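Local coordinates for IPT/TIG domain-containing protein (Bacteroides thetaiotaomicron, PDB 3TC9) that is of unproven function but probably helps bind nutrients, combining an immunoglobulin-like IPT/TIG domain with a six-bladed beta-propeller, at residues Lys147-Leu152 / Asp407-Cys412; Ser143-Asn148 / Ile184-Glu189; Gly317-Val322 / Arg330-Arg335. One frame throughout, in Å; residues are numbered along the deposited sequence.

In the fold
After the immunoglobulin-like IPT/TIG domain the chain winds into a six-bladed beta-propeller, where all three contacts lie. Interaction 2 closes a span of some 35 residues, with strands 151-156, 159-165 and 170-175, and joins strands 141-145 and 181-186 of consecutive blades. Interaction 1 shares Lys147 and Asn148 with it but runs on to 407-412, so 184-189 falls within its long span; the two touch through neighbouring strands 141-145 and 151-156. It ties this blade to the neighbouring one holding strands 401-407 and 412-417, whose sheet early strand 107-113 helps complete. Interaction 3, also within that span, opens after interaction 2 has closed, about 30 Å, centre to centre, from each of the others.

Interaction 1. Residues Lys147-Leu152 / Asp407-Cys412; sequences KNHNHL and DEEREC
His149 reaches from the turn that leads into strand 151-156 to Asp407, at the turn between strands 401-407 and 412-417, and so bridges two blades of the beta-propeller. With CG anti to the backbone N (chi1 -156°), CB sends the ring toward the second loop. CG lies 4.1 Å from Glu409 OE1; CD2 comes closer, 3.3 Å from the same oxygen, which meets the ring at its edge, and 3.6 Å from Glu409 CB. At the tip NE2 gives a nearly straight bond to Asp407 OD1 (2.6 Å, 166°), arriving above a carboxylate set almost perpendicular to the ring. Arg410 N takes the opposite face of that oxygen, closing an Asx motif. The Arg410 guanidinium lies nearly parallel to the plane of the His149 ring (12° apart), slides past it in the opposite direction, and grips His149 O end-on with both terminal nitrogens (NH1 3.0 Å, NH2 3.2 Å). Phe144 stacks its ring on His149, and Phe166 supplies Arg410 with a cation-pi partner. One water donates to Asn150 OD1 and to Glu409 OE1. The salt bridge from Arg410 NH1 to Asp407 OD2, at 2.7 Å, uses the syn lone pair of the carboxylate.

Interaction 2. Residues Ser143-Asn148 / Ile184-Glu189; sequences SFDPKN and ICWTHE
Ser143 and Ile184 lie abreast where strands 143-145 and 184-186 run in the same general direction, 34° apart, with their axes approaching to 7.9 Å, and beyond them the chain bends through a type I turn from Asp145 to Asn148. Ser143 CB packs on Ile184 CD1 at 4.0 Å. The largest share of the contact falls to Trp186. Its indole NE1 donates to Ser143 OG (2.8 Å, 161°), the oxygen sitting at the ring edge almost exactly in plane, which, with Pro146 over the face, helps to fix the rotation of the indole. The two strands belong to successive blades of the six-bladed propeller, 141-145 and 181-186 each being an outermost strand of its own sheet, so the tryptophan fills the seam between them. Over one face of the ring comes Pro146: CD makes a CH-pi contact with the five-membered ring, 3.6 Å from its centroid and 14° off the normal. Asp145 CA covers the same face nearer the rim, 3.8 Å from Trp186 CZ2. The ring of Phe216 also meets the indole, its plane roughly perpendicular. Asp145 OD1 takes both the salt bridge from Arg212 and the N-H of Lys147, the latter forming an Asx turn. Farther out, Lys147 lays CE against Glu189 O at 3.3 Å.

Interaction 3. Residues Gly317-Val322 / Arg330-Arg335; sequences GAKDWV and RMHAPR. With EDO (1,2-ethanediol), chain V; EDO (1,2-ethanediol), chain R; EDO (1,2-ethanediol), chain U.
Backbone bonds set the frame between Val322 and Arg330, an antiparallel hydrogen-bonded pair: Arg330 N gives to Val322 O (2.9 Å), and the return bond from Val322 N to Arg330 O is weak. Asp320 N adds a bond to Met331 O; Met331 is modelled as selenomethionine. Apolar contacts follow the aliphatic part of Arg330, where CB touches Asp320 CB at 3.5 Å and CG lies 3.7 Å from Val322 CG2. Lys319 CB stands over the centre of the His332 imidazole, 3.8 Å from its centroid and 8° off the normal, a CH-pi contact. Waters bridge the loops as well: one donates to Ala318 O and accepts from Met331 N, the other links Asp320 OD2 with Arg330 NH1, while Arg330 NH2 bonds to Lys327 O outside the two segments. Two 1,2-ethanediol molecules, probably crystallisation additives, occupy the imidazole nitrogens: His332 ND1 gives to O1 of one at 2.8 Å, whose O2 donates to Asp320 OD1, and NE2 bonds to O2 of the other, which Lys319 NZ also reaches. On this propeller face loop 317-322 thus joins the lead-in of strand 334-341 through a few main-chain bonds, aliphatic and CH-pi packing; the diol bridges probably reflect crystallisation.

Interaction 1. Residues Lys147-Leu152 / Asp407-Cys412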
# COMPACT_ATOMS: atom_id res chain seq x y z
N LYS B 147 -18.02 -12.32 -3.76
CA LYS B 147 -19.10 -11.62 -3.07
C LYS B 147 -19.04 -11.80 -1.55
O LYS B 147 -19.84 -11.20 -0.83
CB LYS B 147 -20.47 -12.08 -3.59
CG LYS B 147 -20.71 -11.86 -5.08
CD LYS B 147 -20.99 -10.41 -5.41
CE LYS B 147 -21.44 -10.23 -6.83
NZ LYS B 147 -21.35 -8.81 -7.20
N ASN B 148 -18.11 -12.63 -1.07
CA ASN B 148 -17.97 -12.85 0.36
C ASN B 148 -16.52 -13.21 0.68
O ASN B 148 -16.12 -14.36 0.54
CB ASN B 148 -18.93 -13.92 0.88
CG ASN B 148 -19.04 -13.96 2.38
OD1 ASN B 148 -18.25 -13.36 3.12
ND2 ASN B 148 -20.06 -14.65 2.86
N HIS B 149 -15.77 -12.21 1.16
CA HIS B 149 -14.37 -12.35 1.51
C HIS B 149 -14.17 -13.18 2.81
O HIS B 149 -13.02 -13.46 3.19
CB HIS B 149 -13.68 -10.98 1.61
CG HIS B 149 -12.20 -11.08 1.40
ND1 HIS B 149 -11.67 -11.56 0.21
CD2 HIS B 149 -11.20 -10.83 2.26
CE1 HIS B 149 -10.36 -11.57 0.39
NE2 HIS B 149 -10.03 -11.14 1.61
N ASN B 150 -15.27 -13.62 3.44
CA ASN B 150 -15.14 -14.50 4.61
C ASN B 150 -15.17 -15.95 4.19
O ASN B 150 -14.93 -16.82 5.02
CB ASN B 150 -16.22 -14.24 5.67
CG ASN B 150 -16.05 -12.92 6.38
OD1 ASN B 150 -14.93 -12.45 6.62
ND2 ASN B 150 -17.16 -12.28 6.69
N HIS B 151 -15.47 -16.21 2.91
CA HIS B 151 -15.59 -17.56 2.38
C HIS B 151 -14.44 -17.87 1.43
O HIS B 151 -14.33 -17.29 0.35
CB HIS B 151 -16.96 -17.75 1.69
CG HIS B 151 -18.11 -17.75 2.66
ND1 HIS B 151 -19.42 -17.85 2.23
CD2 HIS B 151 -18.10 -17.68 4.01
CE1 HIS B 151 -20.16 -17.86 3.32
NE2 HIS B 151 -19.41 -17.73 4.42
N LEU B 152 -13.57 -18.78 1.86
CA LEU B 152 -12.42 -19.23 1.08
C LEU B 152 -12.67 -20.68 0.64
O LEU B 152 -12.76 -21.58 1.48
CB LEU B 152 -11.12 -19.09 1.91
CG LEU B 152 -9.82 -19.65 1.27
CD1 LEU B 152 -9.51 -18.97 -0.06
CD2 LEU B 152 -8.67 -19.52 2.24
N ASP B 407 -4.42 -12.82 0.51
CA ASP B 407 -5.58 -12.17 1.10
C ASP B 407 -5.21 -10.71 1.37
O ASP B 407 -4.47 -10.42 2.30
CB ASP B 407 -6.00 -12.90 2.39
CG ASP B 407 -7.32 -12.45 2.98
OD1 ASP B 407 -7.70 -11.27 2.77
OD2 ASP B 407 -7.96 -13.25 3.65
N GLU B 408 -5.72 -9.79 0.54
CA GLU B 408 -5.44 -8.35 0.64
C GLU B 408 -5.99 -7.72 1.93
O GLU B 408 -5.34 -6.86 2.49
CB GLU B 408 -5.99 -7.60 -0.58
CG GLU B 408 -5.22 -7.91 -1.86
CD GLU B 408 -5.60 -7.12 -3.10
OE1 GLU B 408 -5.14 -5.96 -3.24
OE2 GLU B 408 -6.28 -7.70 -3.97
N GLU B 409 -7.15 -8.19 2.40
CA GLU B 409 -7.80 -7.68 3.61
C GLU B 409 -7.08 -8.19 4.89
O GLU B 409 -6.87 -7.42 5.83
CB GLU B 409 -9.28 -8.09 3.60
CG GLU B 409 -10.16 -7.47 4.69
CD GLU B 409 -10.98 -8.45 5.51
OE1 GLU B 409 -11.91 -9.07 4.95
OE2 GLU B 409 -10.70 -8.58 6.73
N ARG B 410 -6.69 -9.47 4.92
CA ARG B 410 -6.01 -10.07 6.07
C ARG B 410 -4.49 -9.92 5.95
O ARG B 410 -3.78 -10.25 6.90
CB ARG B 410 -6.44 -11.54 6.27
CG ARG B 410 -7.89 -11.62 6.75
CD ARG B 410 -8.51 -13.01 6.79
NE ARG B 410 -9.96 -12.91 6.97
CZ ARG B 410 -10.86 -12.99 5.99
NH1 ARG B 410 -10.48 -13.20 4.74
NH2 ARG B 410 -12.15 -12.87 6.26
N GLU B 411 -3.98 -9.37 4.83
CA GLU B 411 -2.56 -9.08 4.51
C GLU B 411 -1.66 -10.32 4.71
O GLU B 411 -0.60 -10.24 5.33
CB GLU B 411 -2.05 -7.88 5.30
CG GLU B 411 -2.76 -6.58 4.96
CD GLU B 411 -2.57 -5.48 5.98
OE1 GLU B 411 -3.19 -5.56 7.06
OE2 GLU B 411 -1.81 -4.53 5.69
N CYS B 412 -2.07 -11.45 4.15
CA CYS B 412 -1.31 -12.69 4.29
C CYS B 412 -1.57 -13.61 3.11
O CYS B 412 -2.52 -13.41 2.36
CB CYS B 412 -1.67 -13.38 5.61
SG CYS B 412 -3.39 -13.95 5.70
O HOH W 1 -14.39 -10.19 5.42

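Interaction 2. Residues Ser143-Asn148 / Ile184-Glu189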
# COMPACT_ATOMS: atom_id res chain seq x y z
N SER B 143 -9.49 -20.24 -3.66
CA SER B 143 -10.24 -19.14 -4.28
C SER B 143 -11.28 -18.57 -3.34
O SER B 143 -12.16 -19.29 -2.84
CB SER B 143 -10.91 -19.62 -5.57
OG SER B 143 -11.71 -18.61 -6.14
N PHE B 144 -11.19 -17.25 -3.10
CA PHE B 144 -12.17 -16.53 -2.30
C PHE B 144 -13.46 -16.36 -3.08
O PHE B 144 -13.43 -16.25 -4.31
CB PHE B 144 -11.62 -15.14 -1.89
CG PHE B 144 -10.79 -15.17 -0.65
CD1 PHE B 144 -11.37 -15.37 0.60
CD2 PHE B 144 -9.40 -15.02 -0.72
CE1 PHE B 144 -10.59 -15.44 1.75
CE2 PHE B 144 -8.62 -15.08 0.44
CZ PHE B 144 -9.22 -15.29 1.66
N ASP B 145 -14.58 -16.29 -2.38
CA ASP B 145 -15.85 -15.96 -3.01
C ASP B 145 -15.78 -14.45 -3.32
O ASP B 145 -15.52 -13.67 -2.39
CB ASP B 145 -17.02 -16.31 -2.08
CG ASP B 145 -18.41 -15.98 -2.57
OD1 ASP B 145 -18.54 -15.21 -3.56
OD2 ASP B 145 -19.39 -16.45 -1.95
N PRO B 146 -15.92 -14.01 -4.60
CA PRO B 146 -15.82 -12.56 -4.89
C PRO B 146 -16.87 -11.71 -4.16
O PRO B 146 -16.62 -10.53 -3.94
CB PRO B 146 -16.02 -12.49 -6.41
CG PRO B 146 -15.68 -13.86 -6.91
CD PRO B 146 -16.18 -14.77 -5.84
N LYS B 147 -18.02 -12.32 -3.76
CA LYS B 147 -19.10 -11.62 -3.07
C LYS B 147 -19.04 -11.80 -1.55
O LYS B 147 -19.84 -11.20 -0.83
CB LYS B 147 -20.47 -12.08 -3.59
CG LYS B 147 -20.71 -11.86 -5.08
CD LYS B 147 -20.99 -10.41 -5.41
CE LYS B 147 -21.44 -10.23 -6.83
NZ LYS B 147 -21.35 -8.81 -7.20
N ASN B 148 -18.11 -12.63 -1.07
CA ASN B 148 -17.97 -12.85 0.36
C ASN B 148 -16.52 -13.21 0.68
O ASN B 148 -16.12 -14.36 0.54
CB ASN B 148 -18.93 -13.92 0.88
CG ASN B 148 -19.04 -13.96 2.38
OD1 ASN B 148 -18.25 -13.36 3.12
ND2 ASN B 148 -20.06 -14.65 2.86
N ILE B 184 -10.81 -23.77 -9.64
CA ILE B 184 -12.00 -23.00 -9.28
C ILE B 184 -11.90 -21.66 -9.95
O ILE B 184 -10.88 -20.97 -9.81
CB ILE B 184 -12.19 -22.76 -7.74
CG1 ILE B 184 -11.90 -23.96 -6.88
CG2 ILE B 184 -13.55 -22.08 -7.41
CD1 ILE B 184 -11.16 -23.58 -5.62
N CYS B 185 -12.98 -21.26 -10.60
CA CYS B 185 -13.12 -19.91 -11.10
C CYS B 185 -14.60 -19.51 -11.02
O CYS B 185 -15.44 -20.31 -10.59
CB CYS B 185 -12.50 -19.68 -12.48
SG CYS B 185 -13.21 -20.68 -13.81
N TRP B 186 -14.89 -18.24 -11.26
CA TRP B 186 -16.21 -17.69 -11.06
C TRP B 186 -16.71 -16.99 -12.28
O TRP B 186 -15.92 -16.41 -13.04
CB TRP B 186 -16.17 -16.69 -9.89
CG TRP B 186 -15.65 -17.28 -8.60
CD1 TRP B 186 -14.34 -17.43 -8.22
CD2 TRP B 186 -16.44 -17.82 -7.54
NE1 TRP B 186 -14.27 -18.03 -6.99
CE2 TRP B 186 -15.55 -18.29 -6.55
CE3 TRP B 186 -17.82 -17.97 -7.33
CZ2 TRP B 186 -15.99 -18.89 -5.36
CZ3 TRP B 186 -18.25 -18.56 -6.16
CH2 TRP B 186 -17.34 -18.99 -5.18
N THR B 187 -18.04 -16.98 -12.46
CA THR B 187 -18.70 -16.24 -13.53
C THR B 187 -18.58 -14.77 -13.14
O THR B 187 -18.41 -14.46 -11.94
CB THR B 187 -20.15 -16.71 -13.70
OG1 THR B 187 -20.81 -16.59 -12.44
CG2 THR B 187 -20.25 -18.13 -14.21
N HIS B 188 -18.61 -13.87 -14.12
CA HIS B 188 -18.45 -12.44 -13.87
C HIS B 188 -19.36 -11.91 -12.76
O HIS B 188 -18.91 -11.10 -11.96
CB HIS B 188 -18.62 -11.61 -15.14
CG HIS B 188 -18.17 -10.18 -14.95
ND1 HIS B 188 -19.06 -9.13 -15.08
CD2 HIS B 188 -16.97 -9.69 -14.55
CE1 HIS B 188 -18.37 -8.04 -14.78
NE2 HIS B 188 -17.12 -8.32 -14.42
N GLU B 189 -20.62 -12.39 -12.70
CA GLU B 189 -21.58 -11.94 -11.69
C GLU B 189 -21.43 -12.72 -10.35
O GLU B 189 -21.99 -12.31 -9.33
CB GLU B 189 -23.03 -12.00 -12.23
CG GLU B 189 -23.58 -13.40 -12.47
CD GLU B 189 -23.08 -14.22 -13.64
OE1 GLU B 189 -22.44 -13.66 -14.57
OE2 GLU B 189 -23.34 -15.45 -13.63

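Interaction 3. Residues Gly317-Val322 / Arg330-Arg335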
# COMPACT_ATOMS: atom_id res chain seq x y z
N GLY B 317 10.97 -28.38 -20.18
CA GLY B 317 11.46 -29.68 -19.74
C GLY B 317 12.66 -29.70 -18.82
O GLY B 317 13.13 -30.79 -18.48
N ALA B 318 13.19 -28.52 -18.42
CA ALA B 318 14.38 -28.46 -17.57
C ALA B 318 14.02 -28.17 -16.10
O ALA B 318 13.86 -27.01 -15.70
CB ALA B 318 15.37 -27.43 -18.10
N LYS B 319 13.88 -29.25 -15.31
CA LYS B 319 13.54 -29.27 -13.88
C LYS B 319 14.73 -28.83 -13.04
O LYS B 319 15.77 -29.48 -13.07
CB LYS B 319 13.17 -30.70 -13.42
CG LYS B 319 12.18 -31.50 -14.23
CD LYS B 319 12.58 -32.96 -14.15
CE LYS B 319 11.46 -33.90 -14.50
NZ LYS B 319 11.69 -35.23 -13.89
N ASP B 320 14.57 -27.78 -12.25
CA ASP B 320 15.65 -27.36 -11.36
C ASP B 320 15.16 -26.28 -10.42
O ASP B 320 14.03 -25.86 -10.54
CB ASP B 320 16.86 -26.85 -12.18
CG ASP B 320 18.21 -27.02 -11.53
OD1 ASP B 320 18.26 -27.24 -10.29
OD2 ASP B 320 19.22 -26.87 -12.23
N TRP B 321 16.01 -25.82 -9.51
CA TRP B 321 15.72 -24.70 -8.62
C TRP B 321 16.79 -23.67 -8.86
O TRP B 321 17.94 -23.87 -8.45
CB TRP B 321 15.64 -25.13 -7.15
CG TRP B 321 15.33 -23.97 -6.25
CD1 TRP B 321 14.17 -23.26 -6.20
CD2 TRP B 321 16.26 -23.29 -5.41
NE1 TRP B 321 14.30 -22.20 -5.34
CE2 TRP B 321 15.56 -22.22 -4.80
CE3 TRP B 321 17.60 -23.53 -5.03
CZ2 TRP B 321 16.16 -21.38 -3.85
CZ3 TRP B 321 18.19 -22.70 -4.08
CH2 TRP B 321 17.47 -21.66 -3.49
N VAL B 322 16.46 -22.63 -9.64
CA VAL B 322 17.37 -21.58 -10.09
C VAL B 322 16.63 -20.26 -10.16
O VAL B 322 15.71 -20.09 -10.97
CB VAL B 322 18.08 -21.87 -11.47
CG1 VAL B 322 19.05 -20.74 -11.84
CG2 VAL B 322 18.81 -23.21 -11.50
N ARG B 330 14.70 -21.42 -13.32
CA ARG B 330 14.26 -22.81 -13.40
C ARG B 330 13.30 -23.13 -12.31
O ARG B 330 13.45 -22.66 -11.19
CB ARG B 330 15.43 -23.82 -13.34
CG ARG B 330 16.49 -23.65 -14.41
CD ARG B 330 16.03 -24.05 -15.78
NE ARG B 330 16.51 -23.14 -16.83
CZ ARG B 330 17.70 -23.24 -17.40
NH1 ARG B 330 18.58 -24.12 -16.96
NH2 ARG B 330 18.03 -22.43 -18.41
N MSE B 331 12.34 -23.99 -12.62
CA MSE B 331 11.36 -24.43 -11.66
C MSE B 331 11.10 -25.93 -11.84
O MSE B 331 11.65 -26.56 -12.74
CB MSE B 331 10.07 -23.60 -11.77
CG MSE B 331 9.30 -23.80 -13.05
SE MSE B 331 8.40 -22.17 -13.50
CE MSE B 331 10.03 -20.89 -13.68
N HIS B 332 10.34 -26.49 -10.94
CA HIS B 332 10.03 -27.90 -10.95
C HIS B 332 8.61 -28.10 -10.45
O HIS B 332 8.35 -28.07 -9.24
CB HIS B 332 11.06 -28.67 -10.11
CG HIS B 332 10.98 -30.16 -10.28
ND1 HIS B 332 11.88 -31.00 -9.64
CD2 HIS B 332 10.10 -30.92 -10.98
CE1 HIS B 332 11.51 -32.23 -9.96
NE2 HIS B 332 10.44 -32.23 -10.75
N ALA B 333 7.70 -28.29 -11.42
CA ALA B 333 6.25 -28.51 -11.28
C ALA B 333 5.56 -27.25 -10.70
O ALA B 333 5.06 -27.31 -9.57
CB ALA B 333 5.95 -29.75 -10.42
N PRO B 334 5.52 -26.10 -11.41
CA PRO B 334 4.82 -24.94 -10.83
C PRO B 334 3.31 -25.22 -10.77
O PRO B 334 2.77 -25.90 -11.65
CB PRO B 334 5.15 -23.82 -11.80
CG PRO B 334 5.41 -24.50 -13.13
CD PRO B 334 6.05 -25.81 -12.76
N ARG B 335 2.66 -24.77 -9.70
CA ARG B 335 1.23 -25.03 -9.52
C ARG B 335 0.47 -23.70 -9.51
O ARG B 335 0.72 -22.89 -10.40
CB ARG B 335 1.01 -25.87 -8.24
CG ARG B 335 1.46 -27.34 -8.37
CD ARG B 335 0.72 -28.04 -9.51
NE ARG B 335 0.78 -29.49 -9.41
CZ ARG B 335 -0.14 -30.24 -8.82
NH1 ARG B 335 -1.20 -29.69 -8.25
NH2 ARG B 335 0.01 -31.56 -8.77
C1 EDO V . 14.90 -30.41 -8.40
O1 EDO V . 14.05 -29.40 -8.95
C2 EDO V . 16.34 -29.90 -8.29
O2 EDO V . 17.00 -30.06 -9.55
C1 EDO R . 7.44 -34.30 -11.86
O1 EDO R . 7.62 -33.00 -12.42
C2 EDO R . 8.60 -35.16 -12.33
O2 EDO R . 9.81 -34.70 -11.72
C1 EDO U . -3.59 -28.03 -9.75
O1 EDO U . -4.80 -27.49 -10.27
C2 EDO U . -2.69 -26.86 -9.42
O2 EDO U . -2.39 -26.84 -8.02
O HOH W 2 12.65 -24.59 -15.71
O HOH W 3 19.25 -25.75 -14.73